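Local atomic coordinates of 11R-lipoxygenase (Gersemia fruticosa, PDB entry 3VF1), a protein that probably adds molecular oxygen to polyunsaturated fatty acids at a non-heme iron, as a calcium-dependent lipoxygenase. Residues S265-V269 against Y386-T391; T570-A576 against V692-I698; N579-M583 against V629-I635. All coordinates share one frame; numbering follows the deposited sequence.

Contact 1 of 3, residues S265-V269 against Y386-T391; sequences SNPEV and YHQMIT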
loop_
_atom_site.group_PDB
_atom_site.type_symbol
_atom_site.label_atom_id
_atom_site.label_comp_id
_atom_site.label_asym_id
_atom_site.label_seq_id
_atom_site.Cartn_x
_atom_site.Cartn_y
_atom_site.Cartn_z
ATOM N N SER A 265 -3.401 8.160 11.004
ATOM C CA SER A 265 -2.758 7.397 9.942
ATOM C C SER A 265 -2.086 6.130 10.466
ATOM O O SER A 265 -1.508 5.368 9.692
ATOM C CB SER A 265 -1.727 8.265 9.223
ATOM O OG SER A 265 -2.350 9.368 8.587
ATOM N N ASN A 266 -2.164 5.905 11.775
ATOM C CA ASN A 266 -1.491 4.766 12.389
ATOM C C ASN A 266 -2.277 4.181 13.558
ATOM O O ASN A 266 -2.009 4.505 14.716
ATOM C CB ASN A 266 -0.099 5.180 12.861
ATOM C CG ASN A 266 0.680 4.027 13.458
ATOM O OD1 ASN A 266 0.348 2.860 13.240
ATOM N ND2 ASN A 266 1.724 4.344 14.212
ATOM N N PRO A 267 -3.255 3.311 13.257
ATOM C CA PRO A 267 -4.101 2.667 14.265
ATOM C C PRO A 267 -3.602 1.275 14.653
ATOM O O PRO A 267 -4.414 0.418 15.003
ATOM C CB PRO A 267 -5.440 2.556 13.542
ATOM C CG PRO A 267 -5.049 2.311 12.113
ATOM C CD PRO A 267 -3.729 3.026 11.891
ATOM N N GLU A 268 -2.291 1.058 14.605
ATOM C CA GLU A 268 -1.729 -0.276 14.802
ATOM C C GLU A 268 -1.099 -0.502 16.176
ATOM O O GLU A 268 -0.669 -1.613 16.481
ATOM C CB GLU A 268 -0.669 -0.555 13.734
ATOM C CG GLU A 268 -1.226 -0.830 12.349
ATOM C CD GLU A 268 -0.176 -1.397 11.410
ATOM O OE1 GLU A 268 1.029 -1.134 11.633
ATOM O OE2 GLU A 268 -0.551 -2.115 10.457
ATOM N N VAL A 269 -1.040 0.536 17.003
ATOM C CA VAL A 269 -0.250 0.464 18.230
ATOM C C VAL A 269 -1.083 0.322 19.502
ATOM O O VAL A 269 -0.801 -0.536 20.336
ATOM C CB VAL A 269 0.667 1.693 18.368
ATOM C CG1 VAL A 269 1.532 1.570 19.613
ATOM C CG2 VAL A 269 1.537 1.842 17.129
ATOM N N TYR A 386 7.255 5.257 13.934
ATOM C CA TYR A 386 6.621 3.957 13.777
ATOM C C TYR A 386 5.765 3.916 12.513
ATOM O O TYR A 386 5.842 2.970 11.735
ATOM C CB TYR A 386 5.757 3.657 15.004
ATOM C CG TYR A 386 5.273 2.228 15.097
ATOM C CD1 TYR A 386 4.267 1.756 14.263
ATOM C CD2 TYR A 386 5.813 1.353 16.031
ATOM C CE1 TYR A 386 3.819 0.451 14.351
ATOM C CE2 TYR A 386 5.372 0.047 16.126
ATOM C CZ TYR A 386 4.374 -0.398 15.284
ATOM O OH TYR A 386 3.934 -1.698 15.377
ATOM N N HIS A 387 4.956 4.950 12.308
ATOM C CA HIS A 387 4.027 4.969 11.183
ATOM C C HIS A 387 4.739 4.959 9.834
ATOM O O HIS A 387 4.395 4.178 8.951
ATOM C CB HIS A 387 3.116 6.192 11.248
ATOM C CG HIS A 387 2.372 6.449 9.976
ATOM N ND1 HIS A 387 2.687 7.489 9.128
ATOM C CD2 HIS A 387 1.343 5.789 9.396
ATOM C CE1 HIS A 387 1.875 7.466 8.087
ATOM N NE2 HIS A 387 1.050 6.444 8.224
ATOM N N GLN A 388 5.727 5.833 9.678
ATOM C CA GLN A 388 6.404 5.991 8.397
ATOM C C GLN A 388 7.161 4.733 7.981
ATOM O O GLN A 388 7.027 4.268 6.853
ATOM C CB GLN A 388 7.370 7.175 8.450
ATOM C CG GLN A 388 6.687 8.528 8.516
ATOM C CD GLN A 388 5.876 8.833 7.268
ATOM O OE1 GLN A 388 6.144 8.298 6.192
ATOM N NE2 GLN A 388 4.876 9.693 7.410
ATOM N N MET A 389 7.953 4.186 8.896
ATOM C CA MET A 389 8.846 3.084 8.561
ATOM C C MET A 389 8.187 1.711 8.680
ATOM O O MET A 389 8.414 0.838 7.844
ATOM C CB MET A 389 10.096 3.134 9.441
ATOM C CG MET A 389 10.845 4.456 9.374
ATOM S SD MET A 389 11.063 5.049 7.680
ATOM C CE MET A 389 11.842 3.634 6.910
ATOM N N ILE A 390 7.372 1.518 9.711
ATOM C CA ILE A 390 6.788 0.203 9.972
ATOM C C ILE A 390 5.382 0.060 9.395
ATOM O O ILE A 390 5.121 -0.845 8.601
ATOM C CB ILE A 390 6.754 -0.110 11.482
ATOM C CG1 ILE A 390 8.181 -0.297 12.005
ATOM C CG2 ILE A 390 5.925 -1.359 11.752
ATOM C CD1 ILE A 390 8.269 -0.554 13.496
ATOM N N THR A 391 4.480 0.950 9.792
ATOM C CA THR A 391 3.085 0.850 9.377
ATOM C C THR A 391 2.918 1.052 7.875
ATOM O O THR A 391 2.128 0.360 7.235
ATOM C CB THR A 391 2.203 1.873 10.111
ATOM O OG1 THR A 391 2.320 1.678 11.525
ATOM C CG2 THR A 391 0.745 1.721 9.692
HETATM O O HOH W 1 2.385 -2.669 13.583
#

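Contact 2 of 3, residues T570-A576 against V692-I698; sequences TCSCQHA and VPNSIAI. With FE2 (Fe (II) ion), chain E.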
loop_
_atom_site.group_PDB
_atom_site.type_symbol
_atom_site.label_atom_id
_atom_site.label_comp_id
_atom_site.label_asym_id
_atom_site.label_seq_id
_atom_site.Cartn_x
_atom_site.Cartn_y
_atom_site.Cartn_z
ATOM N N THR A 570 -4.524 -5.500 1.899
ATOM C CA THR A 570 -3.350 -4.707 2.252
ATOM C C THR A 570 -2.927 -3.784 1.111
ATOM O O THR A 570 -2.509 -2.647 1.345
ATOM C CB THR A 570 -2.159 -5.602 2.640
ATOM O OG1 THR A 570 -2.487 -6.356 3.812
ATOM C CG2 THR A 570 -0.918 -4.763 2.918
ATOM N N CYS A 571 -3.031 -4.273 -0.120
ATOM C CA CYS A 571 -2.623 -3.494 -1.284
ATOM C C CYS A 571 -3.603 -2.360 -1.579
ATOM O O CYS A 571 -3.233 -1.356 -2.192
ATOM C CB CYS A 571 -2.495 -4.393 -2.514
ATOM S SG CYS A 571 -1.139 -5.583 -2.439
ATOM N N SER A 572 -4.849 -2.520 -1.146
ATOM C CA SER A 572 -5.876 -1.519 -1.415
ATOM C C SER A 572 -6.244 -0.708 -0.172
ATOM O O SER A 572 -5.877 0.462 -0.059
ATOM C CB SER A 572 -7.127 -2.178 -2.010
ATOM O OG SER A 572 -7.675 -3.147 -1.132
ATOM N N CYS A 573 -6.961 -1.334 0.756
ATOM C CA CYS A 573 -7.526 -0.626 1.903
ATOM C C CYS A 573 -6.469 -0.158 2.903
ATOM O O CYS A 573 -6.369 1.035 3.192
ATOM C CB CYS A 573 -8.553 -1.511 2.610
ATOM S SG CYS A 573 -9.989 -1.907 1.601
ATOM N N GLN A 574 -5.687 -1.094 3.431
ATOM C CA GLN A 574 -4.709 -0.765 4.460
ATOM C C GLN A 574 -3.791 0.358 3.998
ATOM O O GLN A 574 -3.601 1.342 4.711
ATOM C CB GLN A 574 -3.879 -1.992 4.835
ATOM C CG GLN A 574 -2.932 -1.762 6.008
ATOM C CD GLN A 574 -3.660 -1.466 7.310
ATOM O OE1 GLN A 574 -4.890 -1.449 7.360
ATOM N NE2 GLN A 574 -2.899 -1.231 8.370
ATOM N N HIS A 575 -3.223 0.215 2.805
ATOM C CA HIS A 575 -2.328 1.237 2.278
ATOM C C HIS A 575 -3.037 2.582 2.193
ATOM O O HIS A 575 -2.466 3.614 2.532
ATOM C CB HIS A 575 -1.795 0.852 0.900
ATOM C CG HIS A 575 -0.920 1.899 0.287
ATOM N ND1 HIS A 575 -1.353 2.736 -0.720
ATOM C CD2 HIS A 575 0.358 2.261 0.554
ATOM C CE1 HIS A 575 -0.376 3.559 -1.055
ATOM N NE2 HIS A 575 0.674 3.293 -0.297
ATOM N N ALA A 576 -4.286 2.566 1.742
ATOM C CA ALA A 576 -5.057 3.794 1.599
ATOM C C ALA A 576 -5.250 4.475 2.947
ATOM O O ALA A 576 -5.140 5.696 3.059
ATOM C CB ALA A 576 -6.409 3.502 0.960
ATOM N N VAL A 692 -10.431 4.531 -2.290
ATOM C CA VAL A 692 -9.382 3.540 -2.050
ATOM C C VAL A 692 -8.846 2.965 -3.358
ATOM O O VAL A 692 -9.549 2.224 -4.040
ATOM C CB VAL A 692 -9.907 2.369 -1.193
ATOM C CG1 VAL A 692 -8.808 1.349 -0.950
ATOM C CG2 VAL A 692 -10.469 2.880 0.125
ATOM N N PRO A 693 -7.596 3.299 -3.714
ATOM C CA PRO A 693 -7.002 2.730 -4.930
ATOM C C PRO A 693 -6.926 1.210 -4.861
ATOM O O PRO A 693 -6.932 0.646 -3.768
ATOM C CB PRO A 693 -5.592 3.331 -4.952
ATOM C CG PRO A 693 -5.679 4.552 -4.113
ATOM C CD PRO A 693 -6.679 4.235 -3.044
ATOM N N ASN A 694 -6.853 0.559 -6.017
ATOM C CA ASN A 694 -6.790 -0.896 -6.071
ATOM C C ASN A 694 -5.441 -1.445 -5.625
ATOM O O ASN A 694 -5.360 -2.572 -5.134
ATOM C CB ASN A 694 -7.100 -1.393 -7.485
ATOM C CG ASN A 694 -8.575 -1.659 -7.699
ATOM O OD1 ASN A 694 -9.223 -2.314 -6.881
ATOM N ND2 ASN A 694 -9.117 -1.149 -8.800
ATOM N N SER A 695 -4.385 -0.654 -5.791
ATOM C CA SER A 695 -3.034 -1.134 -5.514
ATOM C C SER A 695 -2.166 -0.113 -4.787
ATOM O O SER A 695 -2.608 0.987 -4.461
ATOM C CB SER A 695 -2.344 -1.521 -6.822
ATOM O OG SER A 695 -2.181 -0.389 -7.657
ATOM N N ILE A 696 -0.923 -0.507 -4.536
ATOM C CA ILE A 696 0.091 0.372 -3.979
ATOM C C ILE A 696 0.951 0.907 -5.115
ATOM O O ILE A 696 1.930 0.272 -5.510
ATOM C CB ILE A 696 1.003 -0.389 -2.998
ATOM C CG1 ILE A 696 0.190 -0.922 -1.818
ATOM C CG2 ILE A 696 2.136 0.509 -2.512
ATOM C CD1 ILE A 696 0.974 -1.855 -0.915
ATOM N N ALA A 697 0.584 2.068 -5.645
ATOM C CA ALA A 697 1.320 2.658 -6.757
ATOM C C ALA A 697 1.964 3.983 -6.359
ATOM O O ALA A 697 2.455 4.721 -7.214
ATOM C CB ALA A 697 0.400 2.856 -7.951
ATOM N N ILE A 698 1.965 4.283 -5.063
ATOM C CA ILE A 698 2.508 5.547 -4.582
ATOM C C ILE A 698 2.828 5.473 -3.087
ATOM O O ILE A 698 3.549 6.314 -2.550
ATOM C CB ILE A 698 1.519 6.707 -4.839
ATOM C CG1 ILE A 698 2.233 8.058 -4.753
ATOM C CG2 ILE A 698 0.348 6.642 -3.865
ATOM C CD1 ILE A 698 3.180 8.324 -5.903
ATOM O OXT ILE A 698 2.380 4.573 -2.375
HETATM FE FE FE2 E . 2.526 4.389 -0.096
HETATM O O HOH W 2 -3.850 1.638 -1.903
HETATM O O HOH W 3 3.321 6.557 -0.513
#

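Contact 3 of 3, residues N579-M583 against V629-I635; sequences NFSQM and VNALTTI. With FE2 (Fe (II) ion), chain E.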
loop_
_atom_site.group_PDB
_atom_site.type_symbol
_atom_site.label_atom_id
_atom_site.label_comp_id
_atom_site.label_asym_id
_atom_site.label_seq_id
_atom_site.Cartn_x
_atom_site.Cartn_y
_atom_site.Cartn_z
ATOM N N ASN A 579 -1.866 5.900 4.170
ATOM C CA ASN A 579 -1.101 6.659 3.185
ATOM C C ASN A 579 -1.768 7.981 2.801
ATOM O O ASN A 579 -1.186 9.049 2.975
ATOM C CB ASN A 579 -0.861 5.810 1.934
ATOM C CG ASN A 579 0.145 6.436 0.983
ATOM O OD1 ASN A 579 1.304 6.015 0.914
ATOM N ND2 ASN A 579 -0.297 7.436 0.234
ATOM N N PHE A 580 -2.990 7.908 2.286
ATOM C CA PHE A 580 -3.666 9.095 1.768
ATOM C C PHE A 580 -4.285 9.944 2.873
ATOM O O PHE A 580 -4.846 11.009 2.608
ATOM C CB PHE A 580 -4.724 8.699 0.735
ATOM C CG PHE A 580 -4.147 8.045 -0.485
ATOM C CD1 PHE A 580 -3.505 8.799 -1.451
ATOM C CD2 PHE A 580 -4.237 6.677 -0.660
ATOM C CE1 PHE A 580 -2.965 8.200 -2.572
ATOM C CE2 PHE A 580 -3.699 6.070 -1.778
ATOM C CZ PHE A 580 -3.061 6.833 -2.735
ATOM N N SER A 581 -4.176 9.471 4.110
ATOM C CA SER A 581 -4.626 10.232 5.268
ATOM C C SER A 581 -3.486 11.069 5.843
ATOM O O SER A 581 -3.657 11.754 6.853
ATOM C CB SER A 581 -5.146 9.280 6.342
ATOM O OG SER A 581 -4.127 8.383 6.750
ATOM N N GLN A 582 -2.329 11.019 5.192
ATOM C CA GLN A 582 -1.115 11.628 5.732
ATOM C C GLN A 582 -1.133 13.155 5.740
ATOM O O GLN A 582 -0.437 13.774 6.540
ATOM C CB GLN A 582 0.112 11.138 4.962
ATOM C CG GLN A 582 0.617 9.782 5.413
ATOM C CD GLN A 582 1.881 9.367 4.691
ATOM O OE1 GLN A 582 2.949 9.266 5.291
ATOM N NE2 GLN A 582 1.764 9.122 3.393
ATOM N N MET A 583 -1.909 13.769 4.854
ATOM C CA MET A 583 -1.962 15.226 4.810
ATOM C C MET A 583 -2.821 15.758 5.953
ATOM O O MET A 583 -2.520 16.797 6.538
ATOM C CB MET A 583 -2.500 15.721 3.465
ATOM C CG MET A 583 -2.459 17.238 3.320
ATOM S SD MET A 583 -0.806 17.935 3.546
ATOM C CE MET A 583 -0.058 17.564 1.959
ATOM N N VAL A 629 4.858 14.569 1.974
ATOM C CA VAL A 629 3.497 14.099 2.215
ATOM C C VAL A 629 2.586 14.439 1.040
ATOM O O VAL A 629 1.700 13.664 0.685
ATOM C CB VAL A 629 2.909 14.707 3.502
ATOM C CG1 VAL A 629 1.403 14.476 3.568
ATOM C CG2 VAL A 629 3.593 14.116 4.721
ATOM N N ASN A 630 2.806 15.601 0.436
ATOM C CA ASN A 630 2.031 16.007 -0.726
ATOM C C ASN A 630 2.294 15.073 -1.903
ATOM O O ASN A 630 1.401 14.803 -2.706
ATOM C CB ASN A 630 2.363 17.450 -1.109
ATOM C CG ASN A 630 1.556 17.938 -2.295
ATOM O OD1 ASN A 630 0.358 18.203 -2.176
ATOM N ND2 ASN A 630 2.209 18.072 -3.446
ATOM N N ALA A 631 3.524 14.576 -1.991
ATOM C CA ALA A 631 3.905 13.648 -3.050
ATOM C C ALA A 631 3.350 12.249 -2.793
ATOM O O ALA A 631 2.815 11.614 -3.700
ATOM C CB ALA A 631 5.417 13.597 -3.183
ATOM N N LEU A 632 3.478 11.774 -1.558
ATOM C CA LEU A 632 3.013 10.436 -1.201
ATOM C C LEU A 632 1.509 10.277 -1.405
ATOM O O LEU A 632 1.025 9.166 -1.607
ATOM C CB LEU A 632 3.369 10.115 0.253
ATOM C CG LEU A 632 4.859 9.984 0.583
ATOM C CD1 LEU A 632 5.049 9.752 2.073
ATOM C CD2 LEU A 632 5.503 8.860 -0.215
ATOM N N THR A 633 0.772 11.384 -1.353
ATOM C CA THR A 633 -0.681 11.339 -1.507
ATOM C C THR A 633 -1.113 11.699 -2.927
ATOM O O THR A 633 -2.255 12.098 -3.150
ATOM C CB THR A 633 -1.394 12.289 -0.516
ATOM O OG1 THR A 633 -1.040 13.649 -0.801
ATOM C CG2 THR A 633 -1.021 11.950 0.920
ATOM N N THR A 634 -0.202 11.551 -3.883
ATOM C CA THR A 634 -0.505 11.850 -5.279
ATOM C C THR A 634 -1.469 10.824 -5.867
ATOM O O THR A 634 -1.191 9.625 -5.864
ATOM C CB THR A 634 0.772 11.865 -6.143
ATOM O OG1 THR A 634 1.646 12.911 -5.701
ATOM C CG2 THR A 634 0.426 12.090 -7.609
ATOM N N ILE A 635 -2.600 11.309 -6.369
ATOM C CA ILE A 635 -3.561 10.463 -7.068
ATOM C C ILE A 635 -3.759 10.966 -8.493
ATOM O O ILE A 635 -4.297 12.052 -8.708
ATOM C CB ILE A 635 -4.926 10.438 -6.354
ATOM C CG1 ILE A 635 -4.821 9.673 -5.034
ATOM C CG2 ILE A 635 -5.979 9.795 -7.248
ATOM C CD1 ILE A 635 -6.108 9.650 -4.234
HETATM FE FE FE2 E . 2.526 4.389 -0.096
HETATM O O HOH W 3 3.321 6.557 -0.513
#

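Contact 1 of 3, residues S265-V269 against Y386-T391
Ser265 and Asn266 press against His387 where a loop of the lipoxygenase domain, leaving helix 254-263, runs beside the long helix 369-410 that also bears the iron ligands His392 and His397. This buried half is tightly packed. Asn266 CB meets His387 CB at 3.7 Å, the two side chains lying alongside and running opposite ways. Ser265, small enough to sit by the imidazole, brings its CB to 3.5 Å from His387 NE2, while its OG turns to hydroxyls of Ser581 and Thr585. The same NE2 makes its hydrogen bond with Val578 O, so His387 packs against the loop and also ties helix 369-410 to the end of helix 557-579.

Asn266 holds CG opposite its own nitrogen (chi1 -178°), which carries the amide toward the helix. Its OD1 lies 2.9 Å from Thr391 OG1, and the same hydroxyl is 3.1 Å from Glu268 OE1. The single hydroxyl proton can serve either acceptor, and which it serves is unsettled; a threonine suits a place where a short hydroxyl must face both. Helix 369-410 widens here into a pi-type turn, with Tyr386 O accepting from the backbone nitrogens of both Ile390 and Thr391.

The other half, formed by Glu268, Val269 and Tyr386, is partly exposed and looser. Val269 CG2 sits over one face of the tyrosine ring in a CH-pi contact, 3.9 Å from the centroid and 13° off the normal; Ile390 CD1 lies over the opposite face, toward the rim. The extended Glu268 chain reaches across to Thr391 on the helix, and its OE2 forms a long, weak ion pair with Arg395. A water bridges the two segments here, donating to Glu268 OE1 at 2.8 Å and lying 2.6 Å from Tyr386 OH.

Contact 2 of 3, residues T570-A576 against V692-I698
His575 turns CG opposite its backbone nitrogen (chi1 177°), and in Ile696 a chi1 of -62° sets CG1 anti to the carbonyl carbon, leaving CG2 anti to the nitrogen; together these torsions lay the isoleucine branch over one face of the imidazole in the iron site of the lipoxygenase fold. Ile696 CG2 is 4.0 Å from the ring centroid, 19° off the normal, so an apolar branch backs the ring and probably limits its tilting.

The C-terminal carboxylate lies at the ring edge: iron is bound by His575 NE2 at 2.2 Å and by Ile698 OXT at 2.3 Å, with water 3 also bound and His392, His397 and Asn579 completing the set.

Farther back, the C-terminal tail packs along helix 557-579. Val692 CG1 touches Ala576 CB at 3.7 Å, where the small alanine lets the tail lie close to the helix, and Pro693 O receives a CA-H...O contact from Ser572 CA. A buried water links helix and tail behind the imidazole, lying close to Ser572 O and 2.9 Å from Ser695 O. His575 ND1, on the far side of the ring from the metal, donates to this water at 3.0 Å.

Contact 3 of 3, residues N579-M583 against V629-I635
The iron site reaches this contact through Asn579, whose amide faces the metal with one end and Leu632 with the other. OD1 binds iron at 2.3 Å; ND2 donates to Leu632 O at 2.9 Å with an N-H...O angle of 161°. The carbonyl oxygen lies in the plane of the asparagine amide, although ND2 itself stands well above the carbonyl plane. Gripped at both ends, the amide is held against rotation, which suits asparagine to the role of a neutral ligand. Leu632 O, near the C-terminal end of helix 619-632, probably also polarises the amide.

Asn579 to Gln582 form a type I beta turn linking helix 557-579 to helix 582-586. Asn579 O accepts both the turn's backbone N-H and, at 3.0 Å, Gln582 NE2. The extended glutamine chain crosses Leu632, its NE2 3.6 Å from Leu632 CD1, and its OE1 bonds with Gln388 NE2 on helix 369-410. Exchanging Gln582 for an alanine would probably leave Asn579 O with one donor fewer, deprive Gln388 of its amide partner and open a gap beside Leu632 CD1.

Phe580 lies under the same amide, with Asn579 ND2 over the centre of one ring face. Ile635 comes in obliquely, CG1 3.4 Å from Phe580 CE1, and Thr634 O sits at the ring edge. Thr633, where the chain leaves the helix, returns its OG1 to Val629 O. On the far flank the flexible thioether of Met583 folds back on itself (chi2 57°), so that CE reaches Val629 CG1 at 3.8 Å and Asn630 CA at 3.7 Å.

Overall arrangement
From the N terminus, contact 1 comes first: it closes a 116-residue excursion, including most of the five-stranded antiparallel sheet, by bringing helix 369-410 back to 265-269. Only after it has closed does contact 2 open, on helix 557-579, to be completed by the last residues of the chain. Contact 3 is nested inside that larger loop, joining the turn after helix 557-579 to the end of helix 619-632. Contacts 2 and 3 share the iron and water 3, and meet where Phe580 packs on Pro693 and Ile698. Contact 1 backs them from outside the metal site, touching contact 2 through Glu268 and Gln574 and contact 3 through probable hydrogen bonds, Ser265 to Ser581 and Gln388 to Gln582.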